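Local coordinates for AT-less polyketide synthase (Streptomyces platensis subsp. rosaceus, PDB 4TKT), which probably catalyses decarboxylative Claisen condensation as a ketosynthase domain, extending the polyketide chain during isomigrastatin biosynthesis in an AT-less type I assembly line, at residues Glu505-Val513 and Ala576-Ala584; His455-Leu464 and Ala491-Gln501. All coordinates share one frame; numbering follows the deposited sequence.

Interaction 1: residues Glu505-Val513 and Ala576-Ala584; sequences EAMTARFAV and AEAWTSGLA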
loop_
_atom_site.group_PDB
_atom_site.type_symbol
_atom_site.label_atom_id
_atom_site.label_comp_id
_atom_site.label_asym_id
_atom_site.label_seq_id
_atom_site.Cartn_x
_atom_site.Cartn_y
_atom_site.Cartn_z
ATOM N N GLU A 505 -7.174 -5.536 -17.365
ATOM C CA GLU A 505 -7.594 -6.838 -17.871
ATOM C C GLU A 505 -8.852 -6.697 -18.717
ATOM O O GLU A 505 -9.810 -6.040 -18.309
ATOM C CB GLU A 505 -7.860 -7.811 -16.721
ATOM C CG GLU A 505 -6.794 -7.826 -15.643
ATOM C CD GLU A 505 -5.554 -8.586 -16.059
ATOM O OE1 GLU A 505 -5.630 -9.357 -17.040
ATOM O OE2 GLU A 505 -4.507 -8.411 -15.400
ATOM N N ALA A 506 -8.852 -7.313 -19.893
ATOM C CA ALA A 506 -10.046 -7.331 -20.728
ATOM C C ALA A 506 -11.055 -8.329 -20.166
ATOM O O ALA A 506 -10.879 -9.538 -20.299
ATOM C CB ALA A 506 -9.688 -7.677 -22.163
HETATM N N MSE A 507 -12.110 -7.819 -19.540
HETATM C CA MSE A 507 -13.075 -8.680 -18.865
HETATM C C MSE A 507 -14.371 -8.823 -19.664
HETATM O O MSE A 507 -14.460 -8.370 -20.802
HETATM C CB MSE A 507 -13.365 -8.145 -17.462
HETATM C CG MSE A 507 -12.109 -7.913 -16.631
HETATM SE SE MSE A 507 -12.470 -7.466 -14.762
HETATM C CE MSE A 507 -10.642 -7.070 -14.181
ATOM N N THR A 508 -15.370 -9.455 -19.054
ATOM C CA THR A 508 -16.594 -9.849 -19.751
ATOM C C THR A 508 -17.432 -8.670 -20.240
ATOM O O THR A 508 -17.595 -8.475 -21.443
ATOM C CB THR A 508 -17.472 -10.733 -18.849
ATOM O OG1 THR A 508 -16.704 -11.849 -18.385
ATOM C CG2 THR A 508 -18.681 -11.240 -19.611
ATOM N N ALA A 509 -17.976 -7.896 -19.305
ATOM C CA ALA A 509 -18.762 -6.718 -19.654
ATOM C C ALA A 509 -17.840 -5.591 -20.090
ATOM O O ALA A 509 -16.941 -5.199 -19.348
ATOM C CB ALA A 509 -19.624 -6.283 -18.480
ATOM N N ARG A 510 -18.066 -5.067 -21.292
ATOM C CA ARG A 510 -17.133 -4.114 -21.883
ATOM C C ARG A 510 -17.781 -2.804 -22.320
ATOM O O ARG A 510 -18.976 -2.742 -22.605
ATOM C CB ARG A 510 -16.426 -4.759 -23.074
ATOM C CG ARG A 510 -15.662 -6.018 -22.708
ATOM C CD ARG A 510 -14.886 -6.583 -23.884
ATOM N NE ARG A 510 -14.052 -7.705 -23.467
ATOM C CZ ARG A 510 -13.199 -8.342 -24.260
ATOM N NH1 ARG A 510 -13.063 -7.971 -25.524
ATOM N NH2 ARG A 510 -12.482 -9.350 -23.786
ATOM N N PHE A 511 -16.965 -1.757 -22.370
ATOM C CA PHE A 511 -17.410 -0.439 -22.798
ATOM C C PHE A 511 -16.281 0.290 -23.517
ATOM O O PHE A 511 -15.170 0.393 -23.000
ATOM C CB PHE A 511 -17.895 0.383 -21.602
ATOM C CG PHE A 511 -18.286 1.790 -21.953
ATOM C CD1 PHE A 511 -19.508 2.055 -22.550
ATOM C CD2 PHE A 511 -17.436 2.848 -21.681
ATOM C CE1 PHE A 511 -19.874 3.349 -22.872
ATOM C CE2 PHE A 511 -17.794 4.146 -22.004
ATOM C CZ PHE A 511 -19.016 4.396 -22.599
ATOM N N ALA A 512 -16.566 0.786 -24.715
ATOM C CA ALA A 512 -15.573 1.526 -25.484
ATOM C C ALA A 512 -16.189 2.774 -26.102
ATOM O O ALA A 512 -17.328 2.749 -26.565
ATOM C CB ALA A 512 -14.970 0.642 -26.560
ATOM N N VAL A 513 -15.434 3.865 -26.103
ATOM C CA VAL A 513 -15.915 5.115 -26.678
ATOM C C VAL A 513 -14.776 5.916 -27.307
ATOM O O VAL A 513 -13.707 6.074 -26.715
ATOM C CB VAL A 513 -16.638 5.979 -25.616
ATOM C CG1 VAL A 513 -15.758 6.185 -24.391
ATOM C CG2 VAL A 513 -17.072 7.311 -26.207
ATOM N N ALA A 576 -13.029 -0.714 -31.952
ATOM C CA ALA A 576 -13.665 -0.499 -30.659
ATOM C C ALA A 576 -14.948 -1.308 -30.523
ATOM O O ALA A 576 -15.212 -1.901 -29.478
ATOM C CB ALA A 576 -13.951 0.980 -30.451
ATOM N N GLU A 577 -15.747 -1.329 -31.583
ATOM C CA GLU A 577 -17.008 -2.054 -31.547
ATOM C C GLU A 577 -16.751 -3.554 -31.487
ATOM O O GLU A 577 -17.411 -4.277 -30.741
ATOM C CB GLU A 577 -17.868 -1.700 -32.760
ATOM C CG GLU A 577 -19.292 -2.220 -32.674
ATOM C CD GLU A 577 -20.207 -1.599 -33.712
ATOM O OE1 GLU A 577 -19.701 -0.895 -34.612
ATOM O OE2 GLU A 577 -21.435 -1.810 -33.623
ATOM N N ALA A 578 -15.776 -4.011 -32.267
ATOM C CA ALA A 578 -15.419 -5.423 -32.305
ATOM C C ALA A 578 -14.898 -5.881 -30.952
ATOM O O ALA A 578 -15.241 -6.963 -30.480
ATOM C CB ALA A 578 -14.385 -5.682 -33.384
ATOM N N TRP A 579 -14.069 -5.045 -30.334
ATOM C CA TRP A 579 -13.511 -5.349 -29.024
ATOM C C TRP A 579 -14.617 -5.472 -27.981
ATOM O O TRP A 579 -14.626 -6.403 -27.181
ATOM C CB TRP A 579 -12.505 -4.276 -28.603
ATOM C CG TRP A 579 -11.960 -4.494 -27.225
ATOM C CD1 TRP A 579 -10.870 -5.243 -26.883
ATOM C CD2 TRP A 579 -12.485 -3.966 -26.003
ATOM N NE1 TRP A 579 -10.684 -5.210 -25.521
ATOM C CE2 TRP A 579 -11.662 -4.434 -24.957
ATOM C CE3 TRP A 579 -13.570 -3.142 -25.689
ATOM C CZ2 TRP A 579 -11.890 -4.106 -23.624
ATOM C CZ3 TRP A 579 -13.795 -2.817 -24.363
ATOM C CH2 TRP A 579 -12.960 -3.299 -23.347
ATOM N N THR A 580 -15.549 -4.526 -28.007
ATOM C CA THR A 580 -16.689 -4.536 -27.100
ATOM C C THR A 580 -17.499 -5.820 -27.261
ATOM O O THR A 580 -18.054 -6.343 -26.296
ATOM C CB THR A 580 -17.594 -3.315 -27.338
ATOM O OG1 THR A 580 -16.815 -2.120 -27.211
ATOM C CG2 THR A 580 -18.735 -3.277 -26.336
ATOM N N SER A 581 -17.543 -6.335 -28.485
ATOM C CA SER A 581 -18.274 -7.561 -28.776
ATOM C C SER A 581 -17.552 -8.798 -28.255
ATOM O O SER A 581 -18.114 -9.892 -28.253
ATOM C CB SER A 581 -18.512 -7.696 -30.279
ATOM O OG SER A 581 -19.325 -6.639 -30.751
ATOM N N GLY A 582 -16.306 -8.626 -27.825
ATOM C CA GLY A 582 -15.568 -9.714 -27.206
ATOM C C GLY A 582 -14.251 -10.065 -27.872
ATOM O O GLY A 582 -13.506 -10.908 -27.372
ATOM N N LEU A 583 -13.960 -9.423 -28.999
ATOM C CA LEU A 583 -12.726 -9.686 -29.730
ATOM C C LEU A 583 -11.501 -9.305 -28.908
ATOM O O LEU A 583 -11.417 -8.197 -28.380
ATOM C CB LEU A 583 -12.716 -8.927 -31.059
ATOM C CG LEU A 583 -11.432 -9.021 -31.889
ATOM C CD1 LEU A 583 -11.227 -10.437 -32.412
ATOM C CD2 LEU A 583 -11.443 -8.016 -33.034
ATOM N N ALA A 584 -10.556 -10.232 -28.798
ATOM C CA ALA A 584 -9.300 -9.951 -28.117
ATOM C C ALA A 584 -8.478 -8.977 -28.950
ATOM O O ALA A 584 -8.381 -9.126 -30.164
ATOM C CB ALA A 584 -8.527 -11.231 -27.868
#
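R510 lies obliquely over one face of the W579 indole, CD and the guanidinium above the rings. R510 CB meets W579 CZ3 at 3.5 Å, and R510 CD stands 3.7 Å from the centroid of the six-membered ring of W579, almost on its normal, as a CH-pi contact. Beyond it the guanidinium lies nearly flat over the five-membered ring, planes 24° apart, and adds a cation-pi contact. The extended run from CG to NE is what carries the charge this far along the indole. Two carbonyls then fix its rotation: R510 NE donates to M507 O (2.8 Å, 171° at the hydrogen), exactly in the guanidinium plane, and R510 NH1 to W579 O (2.8 Å), with a weak second bond to L583 O. W579 O also takes G582 N from the opposite face of its plane, within the Schellman motif that ends the helix. Farther along the strand, A512 CB packs on T580 OG1 (3.4 Å) and on A576 CB. That hydroxyl is turned back to A576 O. Strand 509-513 and helix 576-580 run antiparallel, and R510 clasps the helix's C-terminal end: helix-on-sheet packing, consistent with the small alpha/beta linker domain accompanying the ketosynthase in this family.

Interaction 2: residues His455-Leu464 and Ala491-Gln501; sequences HRGETVVVVL and ADLPDIAYTLQ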
loop_
_atom_site.group_PDB
_atom_site.type_symbol
_atom_site.label_atom_id
_atom_site.label_comp_id
_atom_site.label_asym_id
_atom_site.label_seq_id
_atom_site.Cartn_x
_atom_site.Cartn_y
_atom_site.Cartn_z
ATOM N N HIS A 455 0.041 12.897 -29.726
ATOM C CA HIS A 455 -1.221 13.001 -30.450
ATOM C C HIS A 455 -2.206 13.902 -29.712
ATOM O O HIS A 455 -3.302 13.475 -29.348
ATOM C CB HIS A 455 -1.835 11.615 -30.664
ATOM C CG HIS A 455 -1.001 10.709 -31.514
ATOM N ND1 HIS A 455 -1.127 10.651 -32.885
ATOM C CD2 HIS A 455 -0.029 9.824 -31.188
ATOM C CE1 HIS A 455 -0.270 9.770 -33.368
ATOM N NE2 HIS A 455 0.409 9.254 -32.359
ATOM N N ARG A 456 -1.808 15.151 -29.500
ATOM C CA ARG A 456 -2.635 16.112 -28.782
ATOM C C ARG A 456 -3.829 16.558 -29.620
ATOM O O ARG A 456 -3.670 17.017 -30.753
ATOM C CB ARG A 456 -1.800 17.325 -28.370
ATOM C CG ARG A 456 -2.545 18.348 -27.525
ATOM C CD ARG A 456 -1.678 19.574 -27.278
ATOM N NE ARG A 456 -2.383 20.628 -26.554
ATOM C CZ ARG A 456 -2.222 20.884 -25.259
ATOM N NH1 ARG A 456 -1.375 20.162 -24.537
ATOM N NH2 ARG A 456 -2.907 21.866 -24.685
ATOM N N GLY A 457 -5.025 16.415 -29.056
ATOM C CA GLY A 457 -6.240 16.846 -29.721
ATOM C C GLY A 457 -6.894 15.762 -30.555
ATOM O O GLY A 457 -8.073 15.862 -30.895
ATOM N N GLU A 458 -6.132 14.725 -30.886
ATOM C CA GLU A 458 -6.629 13.645 -31.734
ATOM C C GLU A 458 -7.672 12.793 -31.019
ATOM O O GLU A 458 -7.812 12.855 -29.796
ATOM C CB GLU A 458 -5.472 12.758 -32.203
ATOM C CG GLU A 458 -4.331 13.507 -32.878
ATOM C CD GLU A 458 -4.690 14.027 -34.260
ATOM O OE1 GLU A 458 -5.793 13.715 -34.758
ATOM O OE2 GLU A 458 -3.861 14.749 -34.855
ATOM N N THR A 459 -8.406 12.000 -31.794
ATOM C CA THR A 459 -9.400 11.090 -31.240
ATOM C C THR A 459 -8.733 9.854 -30.653
ATOM O O THR A 459 -7.958 9.177 -31.327
ATOM C CB THR A 459 -10.429 10.648 -32.304
ATOM O OG1 THR A 459 -11.253 11.758 -32.673
ATOM C CG2 THR A 459 -11.314 9.539 -31.759
ATOM N N VAL A 460 -9.033 9.573 -29.391
ATOM C CA VAL A 460 -8.551 8.366 -28.737
ATOM C C VAL A 460 -9.722 7.434 -28.452
ATOM O O VAL A 460 -10.885 7.835 -28.539
ATOM C CB VAL A 460 -7.813 8.683 -27.421
ATOM C CG1 VAL A 460 -6.712 9.699 -27.665
ATOM C CG2 VAL A 460 -8.791 9.192 -26.370
ATOM N N VAL A 461 -9.417 6.187 -28.113
ATOM C CA VAL A 461 -10.459 5.233 -27.766
ATOM C C VAL A 461 -10.319 4.800 -26.304
ATOM O O VAL A 461 -9.355 4.137 -25.922
ATOM C CB VAL A 461 -10.434 4.005 -28.709
ATOM C CG1 VAL A 461 -9.006 3.570 -28.996
ATOM C CG2 VAL A 461 -11.264 2.861 -28.137
ATOM N N VAL A 462 -11.285 5.209 -25.487
ATOM C CA VAL A 462 -11.291 4.898 -24.064
ATOM C C VAL A 462 -12.024 3.587 -23.820
ATOM O O VAL A 462 -13.159 3.409 -24.255
ATOM C CB VAL A 462 -11.950 6.026 -23.239
ATOM C CG1 VAL A 462 -12.083 5.620 -21.780
ATOM C CG2 VAL A 462 -11.150 7.312 -23.364
ATOM N N VAL A 463 -11.370 2.673 -23.112
ATOM C CA VAL A 463 -11.888 1.323 -22.934
ATOM C C VAL A 463 -12.088 0.989 -21.452
ATOM O O VAL A 463 -11.328 1.440 -20.595
ATOM C CB VAL A 463 -10.943 0.299 -23.611
ATOM C CG1 VAL A 463 -10.609 -0.867 -22.691
ATOM C CG2 VAL A 463 -11.531 -0.175 -24.925
ATOM N N LEU A 464 -13.126 0.210 -21.159
ATOM C CA LEU A 464 -13.485 -0.118 -19.783
ATOM C C LEU A 464 -14.148 -1.491 -19.707
ATOM O O LEU A 464 -15.042 -1.794 -20.494
ATOM C CB LEU A 464 -14.422 0.950 -19.220
ATOM C CG LEU A 464 -14.219 1.429 -17.785
ATOM C CD1 LEU A 464 -12.800 1.935 -17.589
ATOM C CD2 LEU A 464 -15.226 2.519 -17.459
ATOM N N ALA A 491 -5.936 17.288 -22.777
ATOM C CA ALA A 491 -4.574 16.939 -23.156
ATOM C C ALA A 491 -4.130 15.629 -22.510
ATOM O O ALA A 491 -3.124 15.042 -22.906
ATOM C CB ALA A 491 -3.621 18.062 -22.784
ATOM N N ASP A 492 -4.890 15.171 -21.520
ATOM C CA ASP A 492 -4.564 13.938 -20.815
ATOM C C ASP A 492 -5.148 12.706 -21.505
ATOM O O ASP A 492 -4.804 11.576 -21.161
ATOM C CB ASP A 492 -5.065 14.006 -19.369
ATOM C CG ASP A 492 -4.454 15.157 -18.590
ATOM O OD1 ASP A 492 -3.251 15.435 -18.779
ATOM O OD2 ASP A 492 -5.176 15.786 -17.790
ATOM N N LEU A 493 -6.026 12.926 -22.481
ATOM C CA LEU A 493 -6.743 11.830 -23.141
ATOM C C LEU A 493 -5.864 10.735 -23.767
ATOM O O LEU A 493 -6.215 9.559 -23.683
ATOM C CB LEU A 493 -7.686 12.387 -24.211
ATOM C CG LEU A 493 -9.025 12.920 -23.701
ATOM C CD1 LEU A 493 -9.938 13.253 -24.860
ATOM C CD2 LEU A 493 -9.684 11.914 -22.783
ATOM N N PRO A 494 -4.742 11.104 -24.414
ATOM C CA PRO A 494 -3.899 10.011 -24.918
ATOM C C PRO A 494 -3.321 9.127 -23.809
ATOM O O PRO A 494 -3.193 7.916 -23.996
ATOM C CB PRO A 494 -2.782 10.749 -25.661
ATOM C CG PRO A 494 -3.405 12.034 -26.080
ATOM C CD PRO A 494 -4.315 12.410 -24.950
ATOM N N ASP A 495 -2.986 9.723 -22.669
ATOM C CA ASP A 495 -2.447 8.962 -21.545
ATOM C C ASP A 495 -3.520 8.085 -20.904
ATOM O O ASP A 495 -3.276 6.921 -20.584
ATOM C CB ASP A 495 -1.845 9.898 -20.497
ATOM C CG ASP A 495 -0.640 10.656 -21.014
ATOM O OD1 ASP A 495 0.038 10.148 -21.930
ATOM O OD2 ASP A 495 -0.368 11.759 -20.497
ATOM N N ILE A 496 -4.706 8.659 -20.713
ATOM C CA ILE A 496 -5.829 7.943 -20.118
ATOM C C ILE A 496 -6.206 6.720 -20.944
ATOM O O ILE A 496 -6.353 5.622 -20.410
ATOM C CB ILE A 496 -7.059 8.856 -19.975
ATOM C CG1 ILE A 496 -6.771 9.978 -18.976
ATOM C CG2 ILE A 496 -8.273 8.057 -19.536
ATOM C CD1 ILE A 496 -7.859 11.019 -18.899
ATOM N N ALA A 497 -6.351 6.918 -22.251
ATOM C CA ALA A 497 -6.716 5.837 -23.159
ATOM C C ALA A 497 -5.673 4.726 -23.149
ATOM O O ALA A 497 -6.015 3.548 -23.087
ATOM C CB ALA A 497 -6.904 6.375 -24.572
ATOM N N TYR A 498 -4.403 5.111 -23.202
ATOM C CA TYR A 498 -3.310 4.144 -23.212
ATOM C C TYR A 498 -3.293 3.310 -21.933
ATOM O O TYR A 498 -3.141 2.086 -21.981
ATOM C CB TYR A 498 -1.969 4.859 -23.393
ATOM C CG TYR A 498 -0.775 3.933 -23.391
ATOM C CD1 TYR A 498 -0.485 3.141 -24.495
ATOM C CD2 TYR A 498 0.067 3.855 -22.289
ATOM C CE1 TYR A 498 0.607 2.294 -24.500
ATOM C CE2 TYR A 498 1.163 3.011 -22.285
ATOM C CZ TYR A 498 1.427 2.232 -23.393
ATOM O OH TYR A 498 2.514 1.388 -23.398
ATOM N N THR A 499 -3.455 3.979 -20.797
ATOM C CA THR A 499 -3.460 3.312 -19.501
ATOM C C THR A 499 -4.588 2.283 -19.405
ATOM O O THR A 499 -4.381 1.168 -18.932
ATOM C CB THR A 499 -3.598 4.330 -18.345
ATOM O OG1 THR A 499 -2.501 5.254 -18.380
ATOM C CG2 THR A 499 -3.601 3.622 -17.002
ATOM N N LEU A 500 -5.773 2.656 -19.874
ATOM C CA LEU A 500 -6.937 1.778 -19.780
ATOM C C LEU A 500 -6.898 0.634 -20.788
ATOM O O LEU A 500 -7.599 -0.368 -20.634
ATOM C CB LEU A 500 -8.219 2.587 -19.962
ATOM C CG LEU A 500 -8.506 3.560 -18.823
ATOM C CD1 LEU A 500 -9.674 4.465 -19.167
ATOM C CD2 LEU A 500 -8.778 2.788 -17.545
ATOM N N GLN A 501 -6.074 0.782 -21.819
ATOM C CA GLN A 501 -5.951 -0.248 -22.840
ATOM C C GLN A 501 -4.988 -1.350 -22.417
ATOM O O GLN A 501 -5.369 -2.516 -22.316
ATOM C CB GLN A 501 -5.492 0.364 -24.166
ATOM C CG GLN A 501 -6.584 1.097 -24.924
ATOM C CD GLN A 501 -6.047 1.867 -26.109
ATOM O OE1 GLN A 501 -4.946 1.597 -26.590
ATOM N NE2 GLN A 501 -6.819 2.839 -26.584
HETATM O O HOH W 1 -8.638 3.046 -23.294
HETATM O O HOH W 2 -9.781 -0.754 -19.482
#
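Q501 reaches across to the strand with its carboxamide: Q501 NE2 donates to V461 O at 2.9 Å, in the carbonyl plane and in the amide's own plane. CG anti to the carbonyl carbon (chi1 -77°) and the extended chain beyond it bring the amide to the strand, where Q501 NE2 also lies against V461 CG1 (3.3 Å). With an alanine in place of Q501, V461 O would probably lose its amide donor and H591 the partner it has in OE1. Water 1 shares V461 O, also donates to A497 O and accepts from V463 N, so a single molecule ties strand backbone to helix backbone. Water 2 donates to V463 O; its very short approach to L500 O makes a second bridge doubtful. Most of the remaining contact is apolar. V460 CB sits against A497 CB (3.8 Å), with CG2 over L493 and CG1 over P494. V462 CG1, anti to its own amide nitrogen (chi1 174°), meets L500 CD1 at 3.7 Å, while L500 CB presses on V463 O (3.4 Å) and CD2 touches L464 CD1. At the exposed end, R456 turns a guanidinium face to A491 CB. The helix crosses strand 460-464 at 40°. This strand is an outer member of the three-stranded antiparallel sheet, paired with strand 509-515; helix 469-482 packs against L464 and L500, and helix 573-580 meets V461 and V463.

Overall arrangement
Both contacts lay a helix against the same antiparallel sheet and are mostly buried, each running out to exposed residues at an end. They meet through neighbouring strands: F511 N bonds probably to L464 O, V513 O to V462 N, and W579 CH2 packs on V463 CG1, so the indole engaged in interaction 1 also borders the strand of interaction 2. Their chemistry differs. Interaction 1 depends on one arginine, stacked on an aromatic ring and tied to carbonyls of the helix end and of the loop before its own strand; interaction 2 spreads over valine, leucine, alanine and proline side chains, with one carboxamide and one clear water bridge serving backbone polar atoms. Helix 493-502 leads along the chain to strand 509-515, joining the two.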